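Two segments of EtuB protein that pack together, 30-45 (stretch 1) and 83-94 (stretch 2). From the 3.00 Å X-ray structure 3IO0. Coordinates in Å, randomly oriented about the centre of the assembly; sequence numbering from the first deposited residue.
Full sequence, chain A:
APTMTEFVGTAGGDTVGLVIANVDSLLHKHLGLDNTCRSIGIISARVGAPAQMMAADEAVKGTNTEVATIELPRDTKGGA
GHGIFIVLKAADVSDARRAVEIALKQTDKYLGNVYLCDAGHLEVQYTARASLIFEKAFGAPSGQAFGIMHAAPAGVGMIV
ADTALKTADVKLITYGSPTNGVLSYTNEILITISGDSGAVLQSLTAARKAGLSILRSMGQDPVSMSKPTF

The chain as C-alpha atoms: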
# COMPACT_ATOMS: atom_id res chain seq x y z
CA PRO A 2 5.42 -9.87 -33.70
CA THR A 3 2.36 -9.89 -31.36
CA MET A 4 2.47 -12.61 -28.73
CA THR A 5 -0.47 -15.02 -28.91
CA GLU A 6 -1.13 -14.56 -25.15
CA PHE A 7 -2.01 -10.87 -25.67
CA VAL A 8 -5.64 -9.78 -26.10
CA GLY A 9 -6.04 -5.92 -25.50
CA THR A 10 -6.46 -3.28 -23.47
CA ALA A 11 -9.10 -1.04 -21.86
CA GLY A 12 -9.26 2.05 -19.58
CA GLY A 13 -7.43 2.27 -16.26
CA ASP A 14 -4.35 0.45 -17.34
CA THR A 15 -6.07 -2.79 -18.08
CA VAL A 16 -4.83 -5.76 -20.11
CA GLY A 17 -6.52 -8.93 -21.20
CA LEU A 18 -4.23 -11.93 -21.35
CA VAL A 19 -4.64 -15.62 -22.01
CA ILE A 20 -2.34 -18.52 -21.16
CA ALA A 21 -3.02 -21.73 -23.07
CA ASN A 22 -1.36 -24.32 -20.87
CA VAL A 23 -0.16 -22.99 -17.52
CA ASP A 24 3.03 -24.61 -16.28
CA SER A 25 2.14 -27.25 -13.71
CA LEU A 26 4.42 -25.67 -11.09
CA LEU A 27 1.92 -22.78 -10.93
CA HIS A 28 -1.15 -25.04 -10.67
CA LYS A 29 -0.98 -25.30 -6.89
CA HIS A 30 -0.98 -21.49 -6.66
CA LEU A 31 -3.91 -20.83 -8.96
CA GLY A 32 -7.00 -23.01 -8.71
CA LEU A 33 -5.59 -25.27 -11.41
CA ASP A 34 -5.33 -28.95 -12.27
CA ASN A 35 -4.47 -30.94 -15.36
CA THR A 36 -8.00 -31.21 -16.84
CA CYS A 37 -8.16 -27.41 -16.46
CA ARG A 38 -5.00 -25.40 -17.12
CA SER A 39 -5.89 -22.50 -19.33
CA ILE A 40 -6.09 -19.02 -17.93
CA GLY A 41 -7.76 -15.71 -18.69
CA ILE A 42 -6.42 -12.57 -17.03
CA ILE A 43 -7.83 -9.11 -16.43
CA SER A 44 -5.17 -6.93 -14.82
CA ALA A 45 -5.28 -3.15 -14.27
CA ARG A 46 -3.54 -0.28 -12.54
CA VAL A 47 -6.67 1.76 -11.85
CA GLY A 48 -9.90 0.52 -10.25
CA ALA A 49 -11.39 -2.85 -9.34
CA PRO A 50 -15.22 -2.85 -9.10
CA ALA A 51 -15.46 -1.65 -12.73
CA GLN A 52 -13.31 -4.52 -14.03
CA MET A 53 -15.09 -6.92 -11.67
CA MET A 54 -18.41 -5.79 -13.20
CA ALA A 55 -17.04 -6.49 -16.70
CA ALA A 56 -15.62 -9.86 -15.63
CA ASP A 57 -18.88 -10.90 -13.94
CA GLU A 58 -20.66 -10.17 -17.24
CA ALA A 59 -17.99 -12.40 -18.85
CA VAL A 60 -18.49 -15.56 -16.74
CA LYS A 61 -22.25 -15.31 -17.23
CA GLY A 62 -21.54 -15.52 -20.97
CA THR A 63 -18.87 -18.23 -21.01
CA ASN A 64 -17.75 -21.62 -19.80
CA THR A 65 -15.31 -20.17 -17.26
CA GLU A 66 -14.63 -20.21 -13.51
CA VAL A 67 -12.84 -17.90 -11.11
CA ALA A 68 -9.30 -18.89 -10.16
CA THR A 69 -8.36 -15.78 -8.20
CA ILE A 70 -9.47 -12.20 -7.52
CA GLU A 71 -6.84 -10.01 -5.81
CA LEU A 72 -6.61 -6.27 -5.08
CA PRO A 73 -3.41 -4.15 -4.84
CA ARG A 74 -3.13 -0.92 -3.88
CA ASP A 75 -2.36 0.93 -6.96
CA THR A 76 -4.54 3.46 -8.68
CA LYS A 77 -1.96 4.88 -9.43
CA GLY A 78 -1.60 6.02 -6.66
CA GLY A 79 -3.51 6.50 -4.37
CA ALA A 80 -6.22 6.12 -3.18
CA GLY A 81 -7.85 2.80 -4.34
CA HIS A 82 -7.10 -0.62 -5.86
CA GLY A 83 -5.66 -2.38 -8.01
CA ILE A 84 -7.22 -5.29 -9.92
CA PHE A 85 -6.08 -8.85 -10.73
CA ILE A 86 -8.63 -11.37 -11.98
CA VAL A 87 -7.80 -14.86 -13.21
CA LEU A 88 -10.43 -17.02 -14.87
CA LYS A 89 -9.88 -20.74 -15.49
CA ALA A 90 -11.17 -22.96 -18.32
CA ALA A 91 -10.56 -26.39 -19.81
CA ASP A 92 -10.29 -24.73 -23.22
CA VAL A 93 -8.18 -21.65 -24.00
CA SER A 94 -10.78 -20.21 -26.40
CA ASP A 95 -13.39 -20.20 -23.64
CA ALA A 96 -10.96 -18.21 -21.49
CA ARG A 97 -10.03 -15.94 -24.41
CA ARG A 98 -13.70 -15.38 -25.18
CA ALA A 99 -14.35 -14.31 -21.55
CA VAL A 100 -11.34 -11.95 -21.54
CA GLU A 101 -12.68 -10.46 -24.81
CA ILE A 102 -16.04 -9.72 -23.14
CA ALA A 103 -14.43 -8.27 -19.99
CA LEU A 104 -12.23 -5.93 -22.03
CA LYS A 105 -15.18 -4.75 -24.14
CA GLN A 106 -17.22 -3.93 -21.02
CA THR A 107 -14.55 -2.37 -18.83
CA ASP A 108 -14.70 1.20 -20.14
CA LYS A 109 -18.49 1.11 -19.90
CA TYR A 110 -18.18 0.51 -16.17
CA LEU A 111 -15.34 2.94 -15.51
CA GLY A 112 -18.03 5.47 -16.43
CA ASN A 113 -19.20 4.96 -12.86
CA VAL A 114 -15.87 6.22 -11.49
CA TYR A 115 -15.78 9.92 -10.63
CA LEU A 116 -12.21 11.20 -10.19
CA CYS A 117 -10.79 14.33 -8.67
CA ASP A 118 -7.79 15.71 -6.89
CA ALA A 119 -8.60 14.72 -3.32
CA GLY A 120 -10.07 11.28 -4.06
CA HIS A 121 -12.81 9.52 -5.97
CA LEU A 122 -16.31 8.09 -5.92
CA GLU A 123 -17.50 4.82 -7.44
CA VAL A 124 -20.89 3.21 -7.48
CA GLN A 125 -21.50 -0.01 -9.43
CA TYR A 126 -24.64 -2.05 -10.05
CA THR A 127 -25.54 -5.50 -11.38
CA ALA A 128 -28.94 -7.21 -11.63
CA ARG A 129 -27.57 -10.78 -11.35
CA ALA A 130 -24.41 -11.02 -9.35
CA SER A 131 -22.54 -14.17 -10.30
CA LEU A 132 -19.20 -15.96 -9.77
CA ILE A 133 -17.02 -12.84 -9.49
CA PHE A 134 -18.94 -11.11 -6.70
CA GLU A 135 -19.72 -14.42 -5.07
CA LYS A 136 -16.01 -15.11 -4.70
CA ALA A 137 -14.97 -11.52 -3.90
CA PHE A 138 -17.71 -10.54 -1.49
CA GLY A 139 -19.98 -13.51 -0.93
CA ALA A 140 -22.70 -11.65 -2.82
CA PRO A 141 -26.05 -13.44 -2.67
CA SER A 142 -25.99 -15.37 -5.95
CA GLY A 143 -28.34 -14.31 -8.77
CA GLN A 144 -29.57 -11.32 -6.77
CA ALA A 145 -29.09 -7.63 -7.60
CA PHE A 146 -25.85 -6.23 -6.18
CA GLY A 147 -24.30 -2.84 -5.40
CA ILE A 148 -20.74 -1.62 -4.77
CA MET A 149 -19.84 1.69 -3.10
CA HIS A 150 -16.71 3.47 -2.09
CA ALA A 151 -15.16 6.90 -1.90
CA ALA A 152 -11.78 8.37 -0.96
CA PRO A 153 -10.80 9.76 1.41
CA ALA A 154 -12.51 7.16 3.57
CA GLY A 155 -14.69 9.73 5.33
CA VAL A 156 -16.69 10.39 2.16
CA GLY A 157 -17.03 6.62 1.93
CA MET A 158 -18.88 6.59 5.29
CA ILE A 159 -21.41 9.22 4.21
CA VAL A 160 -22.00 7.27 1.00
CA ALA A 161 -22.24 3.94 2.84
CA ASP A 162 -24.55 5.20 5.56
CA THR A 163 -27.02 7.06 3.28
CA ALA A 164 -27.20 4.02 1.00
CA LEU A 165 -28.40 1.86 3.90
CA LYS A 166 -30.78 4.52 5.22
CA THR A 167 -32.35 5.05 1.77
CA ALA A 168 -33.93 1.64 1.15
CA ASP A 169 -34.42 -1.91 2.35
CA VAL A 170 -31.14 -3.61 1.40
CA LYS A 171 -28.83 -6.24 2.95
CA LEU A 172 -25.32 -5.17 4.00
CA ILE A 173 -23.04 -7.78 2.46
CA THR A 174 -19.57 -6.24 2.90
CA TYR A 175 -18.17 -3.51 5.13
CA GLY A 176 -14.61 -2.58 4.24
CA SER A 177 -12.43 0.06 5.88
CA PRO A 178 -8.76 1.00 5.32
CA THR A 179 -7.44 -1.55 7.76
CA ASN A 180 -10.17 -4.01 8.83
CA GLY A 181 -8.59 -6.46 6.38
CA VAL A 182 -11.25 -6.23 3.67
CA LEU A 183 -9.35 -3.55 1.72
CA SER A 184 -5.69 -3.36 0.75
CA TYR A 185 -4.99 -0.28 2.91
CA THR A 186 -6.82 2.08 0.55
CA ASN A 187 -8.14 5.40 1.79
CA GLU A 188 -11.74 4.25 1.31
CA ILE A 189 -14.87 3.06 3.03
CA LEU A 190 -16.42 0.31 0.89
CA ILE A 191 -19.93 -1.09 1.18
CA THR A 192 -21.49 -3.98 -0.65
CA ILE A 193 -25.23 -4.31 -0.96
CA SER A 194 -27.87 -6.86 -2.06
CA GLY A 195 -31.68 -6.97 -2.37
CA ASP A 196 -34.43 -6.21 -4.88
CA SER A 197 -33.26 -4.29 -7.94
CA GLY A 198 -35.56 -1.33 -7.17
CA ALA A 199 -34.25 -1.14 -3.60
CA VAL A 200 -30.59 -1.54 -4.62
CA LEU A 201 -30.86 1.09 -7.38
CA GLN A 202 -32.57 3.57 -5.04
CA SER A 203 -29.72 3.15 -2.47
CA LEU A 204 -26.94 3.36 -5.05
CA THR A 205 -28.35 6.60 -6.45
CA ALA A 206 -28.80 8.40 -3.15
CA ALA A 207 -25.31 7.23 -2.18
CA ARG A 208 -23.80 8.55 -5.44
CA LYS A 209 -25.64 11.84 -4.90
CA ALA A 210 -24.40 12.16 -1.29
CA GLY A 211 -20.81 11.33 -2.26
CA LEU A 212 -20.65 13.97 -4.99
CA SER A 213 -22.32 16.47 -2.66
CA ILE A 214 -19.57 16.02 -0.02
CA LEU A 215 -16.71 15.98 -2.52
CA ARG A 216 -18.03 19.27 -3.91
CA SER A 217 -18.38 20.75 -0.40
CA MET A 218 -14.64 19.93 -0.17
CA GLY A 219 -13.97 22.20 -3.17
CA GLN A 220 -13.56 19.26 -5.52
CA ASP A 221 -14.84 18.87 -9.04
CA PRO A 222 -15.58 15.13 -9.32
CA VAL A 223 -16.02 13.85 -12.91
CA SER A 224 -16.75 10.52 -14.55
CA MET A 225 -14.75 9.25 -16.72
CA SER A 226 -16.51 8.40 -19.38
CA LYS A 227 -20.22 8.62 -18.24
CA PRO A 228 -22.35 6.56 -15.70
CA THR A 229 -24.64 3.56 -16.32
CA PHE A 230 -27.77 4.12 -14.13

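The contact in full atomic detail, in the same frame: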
# COMPACT_ATOMS: atom_id res chain seq x y z
N HIS A 30 -0.79 -22.87 -7.08
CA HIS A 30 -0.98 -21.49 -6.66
C HIS A 30 -2.23 -20.86 -7.21
O HIS A 30 -2.83 -20.03 -6.55
CB HIS A 30 0.23 -20.66 -7.01
CG HIS A 30 1.47 -21.11 -6.33
ND1 HIS A 30 1.72 -20.85 -5.00
CD2 HIS A 30 2.53 -21.83 -6.78
CE1 HIS A 30 2.88 -21.38 -4.66
NE2 HIS A 30 3.40 -21.98 -5.72
N LEU A 31 -2.61 -21.21 -8.43
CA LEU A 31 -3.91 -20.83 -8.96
C LEU A 31 -4.83 -22.00 -8.69
O LEU A 31 -4.38 -23.03 -8.19
CB LEU A 31 -3.81 -20.53 -10.44
CG LEU A 31 -2.72 -19.50 -10.75
CD1 LEU A 31 -2.27 -19.63 -12.17
CD2 LEU A 31 -3.18 -18.08 -10.46
N GLY A 32 -6.10 -21.90 -9.02
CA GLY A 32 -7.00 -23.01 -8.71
C GLY A 32 -6.76 -24.31 -9.48
O GLY A 32 -7.56 -25.22 -9.39
N LEU A 33 -5.65 -24.41 -10.21
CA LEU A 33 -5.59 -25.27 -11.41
C LEU A 33 -5.29 -26.74 -11.21
O LEU A 33 -4.71 -27.15 -10.21
CB LEU A 33 -4.63 -24.68 -12.45
CG LEU A 33 -4.84 -23.21 -12.80
CD1 LEU A 33 -3.83 -22.74 -13.82
CD2 LEU A 33 -6.24 -22.96 -13.31
N ASP A 34 -5.70 -27.54 -12.19
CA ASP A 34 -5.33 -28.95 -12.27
C ASP A 34 -5.17 -29.31 -13.74
O ASP A 34 -5.34 -28.46 -14.61
CB ASP A 34 -6.37 -29.85 -11.58
CG ASP A 34 -7.66 -29.97 -12.37
OD1 ASP A 34 -8.70 -29.54 -11.84
OD2 ASP A 34 -7.63 -30.47 -13.52
N ASN A 35 -4.88 -30.57 -14.02
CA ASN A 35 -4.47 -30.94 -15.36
C ASN A 35 -5.59 -31.00 -16.41
O ASN A 35 -5.34 -30.83 -17.61
CB ASN A 35 -3.63 -32.21 -15.35
CG ASN A 35 -2.55 -32.16 -16.40
OD1 ASN A 35 -2.66 -32.81 -17.44
ND2 ASN A 35 -1.52 -31.32 -16.17
N THR A 36 -6.82 -31.23 -15.96
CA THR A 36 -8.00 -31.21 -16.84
C THR A 36 -8.42 -29.76 -17.10
O THR A 36 -9.32 -29.51 -17.89
CB THR A 36 -9.20 -31.99 -16.22
OG1 THR A 36 -9.91 -31.15 -15.28
CG2 THR A 36 -8.73 -33.30 -15.53
N CYS A 37 -7.77 -28.82 -16.41
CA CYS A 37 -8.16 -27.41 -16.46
C CYS A 37 -6.96 -26.49 -16.22
O CYS A 37 -6.69 -26.08 -15.08
CB CYS A 37 -9.26 -27.15 -15.42
SG CYS A 37 -9.80 -25.45 -15.36
N ARG A 38 -6.23 -26.17 -17.28
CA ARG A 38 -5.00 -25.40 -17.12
C ARG A 38 -4.88 -24.24 -18.08
O ARG A 38 -3.76 -23.84 -18.42
CB ARG A 38 -3.75 -26.27 -17.27
CG ARG A 38 -3.99 -27.74 -17.35
CD ARG A 38 -3.75 -28.26 -18.75
NE ARG A 38 -2.57 -29.13 -18.81
CZ ARG A 38 -2.35 -30.04 -19.76
NH1 ARG A 38 -3.22 -30.20 -20.76
NH2 ARG A 38 -1.26 -30.78 -19.72
N SER A 39 -5.99 -23.70 -18.54
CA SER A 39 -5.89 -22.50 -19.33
C SER A 39 -6.52 -21.32 -18.60
O SER A 39 -7.51 -21.47 -17.89
CB SER A 39 -6.43 -22.69 -20.74
OG SER A 39 -7.78 -23.07 -20.71
N ILE A 40 -5.93 -20.16 -18.81
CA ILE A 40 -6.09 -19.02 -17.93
C ILE A 40 -6.50 -17.79 -18.73
O ILE A 40 -6.04 -17.57 -19.86
CB ILE A 40 -4.75 -18.83 -17.10
CG1 ILE A 40 -4.82 -19.64 -15.81
CG2 ILE A 40 -4.41 -17.41 -16.74
CD1 ILE A 40 -6.23 -19.89 -15.34
N GLY A 41 -7.41 -17.02 -18.15
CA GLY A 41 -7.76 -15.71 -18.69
C GLY A 41 -7.49 -14.67 -17.62
O GLY A 41 -7.88 -14.85 -16.46
N ILE A 42 -6.82 -13.58 -18.00
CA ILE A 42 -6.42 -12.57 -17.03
C ILE A 42 -6.99 -11.20 -17.37
O ILE A 42 -6.94 -10.76 -18.51
CB ILE A 42 -4.88 -12.46 -16.94
CG1 ILE A 42 -4.27 -13.79 -16.47
CG2 ILE A 42 -4.46 -11.30 -16.03
CD1 ILE A 42 -2.82 -13.97 -16.82
N ILE A 43 -7.54 -10.54 -16.36
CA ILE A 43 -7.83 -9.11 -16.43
C ILE A 43 -6.99 -8.47 -15.34
O ILE A 43 -7.14 -8.81 -14.17
CB ILE A 43 -9.33 -8.77 -16.25
CG1 ILE A 43 -10.20 -9.54 -17.25
CG2 ILE A 43 -9.57 -7.29 -16.41
CD1 ILE A 43 -9.98 -9.14 -18.70
N SER A 44 -6.09 -7.58 -15.74
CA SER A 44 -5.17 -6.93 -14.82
C SER A 44 -5.17 -5.44 -15.10
O SER A 44 -5.09 -5.05 -16.26
CB SER A 44 -3.77 -7.51 -14.99
OG SER A 44 -2.90 -7.13 -13.93
N ALA A 45 -5.25 -4.60 -14.07
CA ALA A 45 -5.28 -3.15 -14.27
C ALA A 45 -4.63 -2.36 -13.15
O ALA A 45 -4.57 -2.81 -12.00
CB ALA A 45 -6.69 -2.67 -14.47
N GLY A 83 -6.28 -1.09 -8.23
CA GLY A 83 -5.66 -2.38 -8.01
C GLY A 83 -6.58 -3.52 -8.44
O GLY A 83 -7.46 -3.91 -7.68
N ILE A 84 -6.41 -4.08 -9.64
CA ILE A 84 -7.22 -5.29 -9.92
C ILE A 84 -6.50 -6.44 -10.65
O ILE A 84 -5.80 -6.22 -11.64
CB ILE A 84 -8.61 -4.97 -10.53
CG1 ILE A 84 -9.46 -6.23 -10.65
CG2 ILE A 84 -8.49 -4.32 -11.86
CD1 ILE A 84 -9.98 -6.78 -9.34
N PHE A 85 -6.68 -7.66 -10.14
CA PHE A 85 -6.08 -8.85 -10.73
C PHE A 85 -7.03 -10.03 -10.69
O PHE A 85 -7.25 -10.64 -9.64
CB PHE A 85 -4.76 -9.18 -10.04
CG PHE A 85 -4.08 -10.42 -10.57
CD1 PHE A 85 -3.56 -10.45 -11.86
CD2 PHE A 85 -3.93 -11.54 -9.76
CE1 PHE A 85 -2.91 -11.60 -12.35
CE2 PHE A 85 -3.29 -12.68 -10.24
CZ PHE A 85 -2.78 -12.71 -11.54
N ILE A 86 -7.61 -10.34 -11.85
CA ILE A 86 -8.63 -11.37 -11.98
C ILE A 86 -8.11 -12.46 -12.89
O ILE A 86 -7.65 -12.19 -14.01
CB ILE A 86 -9.92 -10.78 -12.57
CG1 ILE A 86 -10.52 -9.77 -11.59
CG2 ILE A 86 -10.92 -11.88 -12.86
CD1 ILE A 86 -11.56 -8.85 -12.21
N VAL A 87 -8.17 -13.70 -12.41
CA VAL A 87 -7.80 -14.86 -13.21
C VAL A 87 -8.98 -15.81 -13.31
O VAL A 87 -9.52 -16.26 -12.31
CB VAL A 87 -6.54 -15.60 -12.65
CG1 VAL A 87 -6.23 -16.82 -13.47
CG2 VAL A 87 -5.34 -14.68 -12.67
N LEU A 88 -9.38 -16.07 -14.55
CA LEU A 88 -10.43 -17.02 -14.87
C LEU A 88 -9.81 -18.30 -15.40
O LEU A 88 -8.83 -18.24 -16.15
CB LEU A 88 -11.36 -16.43 -15.93
CG LEU A 88 -11.99 -15.07 -15.67
CD1 LEU A 88 -12.82 -14.64 -16.87
CD2 LEU A 88 -12.84 -15.14 -14.42
N LYS A 89 -10.37 -19.45 -15.02
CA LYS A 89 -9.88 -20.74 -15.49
C LYS A 89 -10.89 -21.47 -16.38
O LYS A 89 -12.11 -21.35 -16.21
CB LYS A 89 -9.46 -21.63 -14.32
CG LYS A 89 -10.56 -21.97 -13.33
CD LYS A 89 -10.04 -22.93 -12.26
CE LYS A 89 -11.11 -23.28 -11.24
NZ LYS A 89 -10.48 -23.80 -10.01
N ALA A 90 -10.36 -22.24 -17.33
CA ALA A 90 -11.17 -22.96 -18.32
C ALA A 90 -10.42 -24.18 -18.79
O ALA A 90 -9.19 -24.20 -18.79
CB ALA A 90 -11.49 -22.07 -19.51
N ALA A 91 -11.16 -25.21 -19.20
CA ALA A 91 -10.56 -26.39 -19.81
C ALA A 91 -10.00 -26.04 -21.20
O ALA A 91 -9.00 -26.59 -21.63
CB ALA A 91 -11.58 -27.51 -19.91
N ASP A 92 -10.65 -25.10 -21.87
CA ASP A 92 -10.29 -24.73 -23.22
C ASP A 92 -9.90 -23.25 -23.31
O ASP A 92 -10.66 -22.36 -22.90
CB ASP A 92 -11.46 -25.04 -24.16
CG ASP A 92 -11.09 -24.99 -25.64
OD1 ASP A 92 -10.36 -24.07 -26.09
OD2 ASP A 92 -11.57 -25.89 -26.37
N VAL A 93 -8.72 -23.00 -23.86
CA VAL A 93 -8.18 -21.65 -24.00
C VAL A 93 -9.16 -20.66 -24.64
O VAL A 93 -9.22 -19.51 -24.23
CB VAL A 93 -6.90 -21.65 -24.84
CG1 VAL A 93 -5.98 -20.55 -24.38
CG2 VAL A 93 -6.19 -23.02 -24.76
N SER A 94 -9.91 -21.11 -25.64
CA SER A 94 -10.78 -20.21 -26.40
C SER A 94 -11.97 -19.75 -25.57
O SER A 94 -12.49 -18.65 -25.80
CB SER A 94 -11.27 -20.85 -27.70
OG SER A 94 -12.04 -22.00 -27.41

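Strands 39-45 and 84-90 of EtuB lie side by side as an antiparallel pair, their N-to-C directions 157° apart and their axes approaching to 4.5 Å; the two stretches together bury 943 Å². Backbone hydrogen bonds set the register. Ser39, Gly41, Ile43 and Ala45 each both donate to and accept from their partners Ala90, Leu88, Ile86 and Ile84. The bonds are shortest at mid-ladder, where Gly41 N to Leu88 O and Leu88 N to Gly41 O both measure 2.7 Å, and lengthen toward both ends, where Ser39 N to Ala90 O is 3.2 Å and Ile84 N to Ala45 O is 3.3 Å. Between these rungs, CA-H...O contacts such as Val87 CA to Gly41 O (3.3 Å) use the carbonyls a second time.

Side chains alternate between the two faces of the sheet. On the face of Ile40, Ile42, Val87 and Phe85, aliphatic groups interlock: Ile40 CD1 lies 3.6 Å from Val87 CG1, and Ile42 CG1 4.0 Å from Val87 CG2. Ile42 CG2 also reaches Phe85 CE1 (4.0 Å), while Ser44 OG sits at the edge of that ring. The other face carries Ala45 CB against Ile84 CG2 (3.6 Å) and Ile43 CB against Ile86 CB (4.2 Å). Gly41 adds no side chain there, leaving its contact with Leu88 to the backbone.

Polar side chains act near the start of strand 39-45. Ser39 OG donates to Ala90 O at 2.6 Å, so this carbonyl accepts from both the hydroxyl and the amide of Ser39. The extended Lys89 side chain carries its ammonium to the loop, where NZ makes a weak hydrogen bond to Gly32 O (3.3 Å); Leu33 CD2 packs on Lys89 CB at 3.6 Å. A type I turn from Asp34 to Cys37 leads toward the strand, and Cys37 SG approaches Ala90 O to 3.7 Å. Beyond the partner strand, Asp92 OD1 caps the following helix by accepting from Ser94 N (3.0 Å).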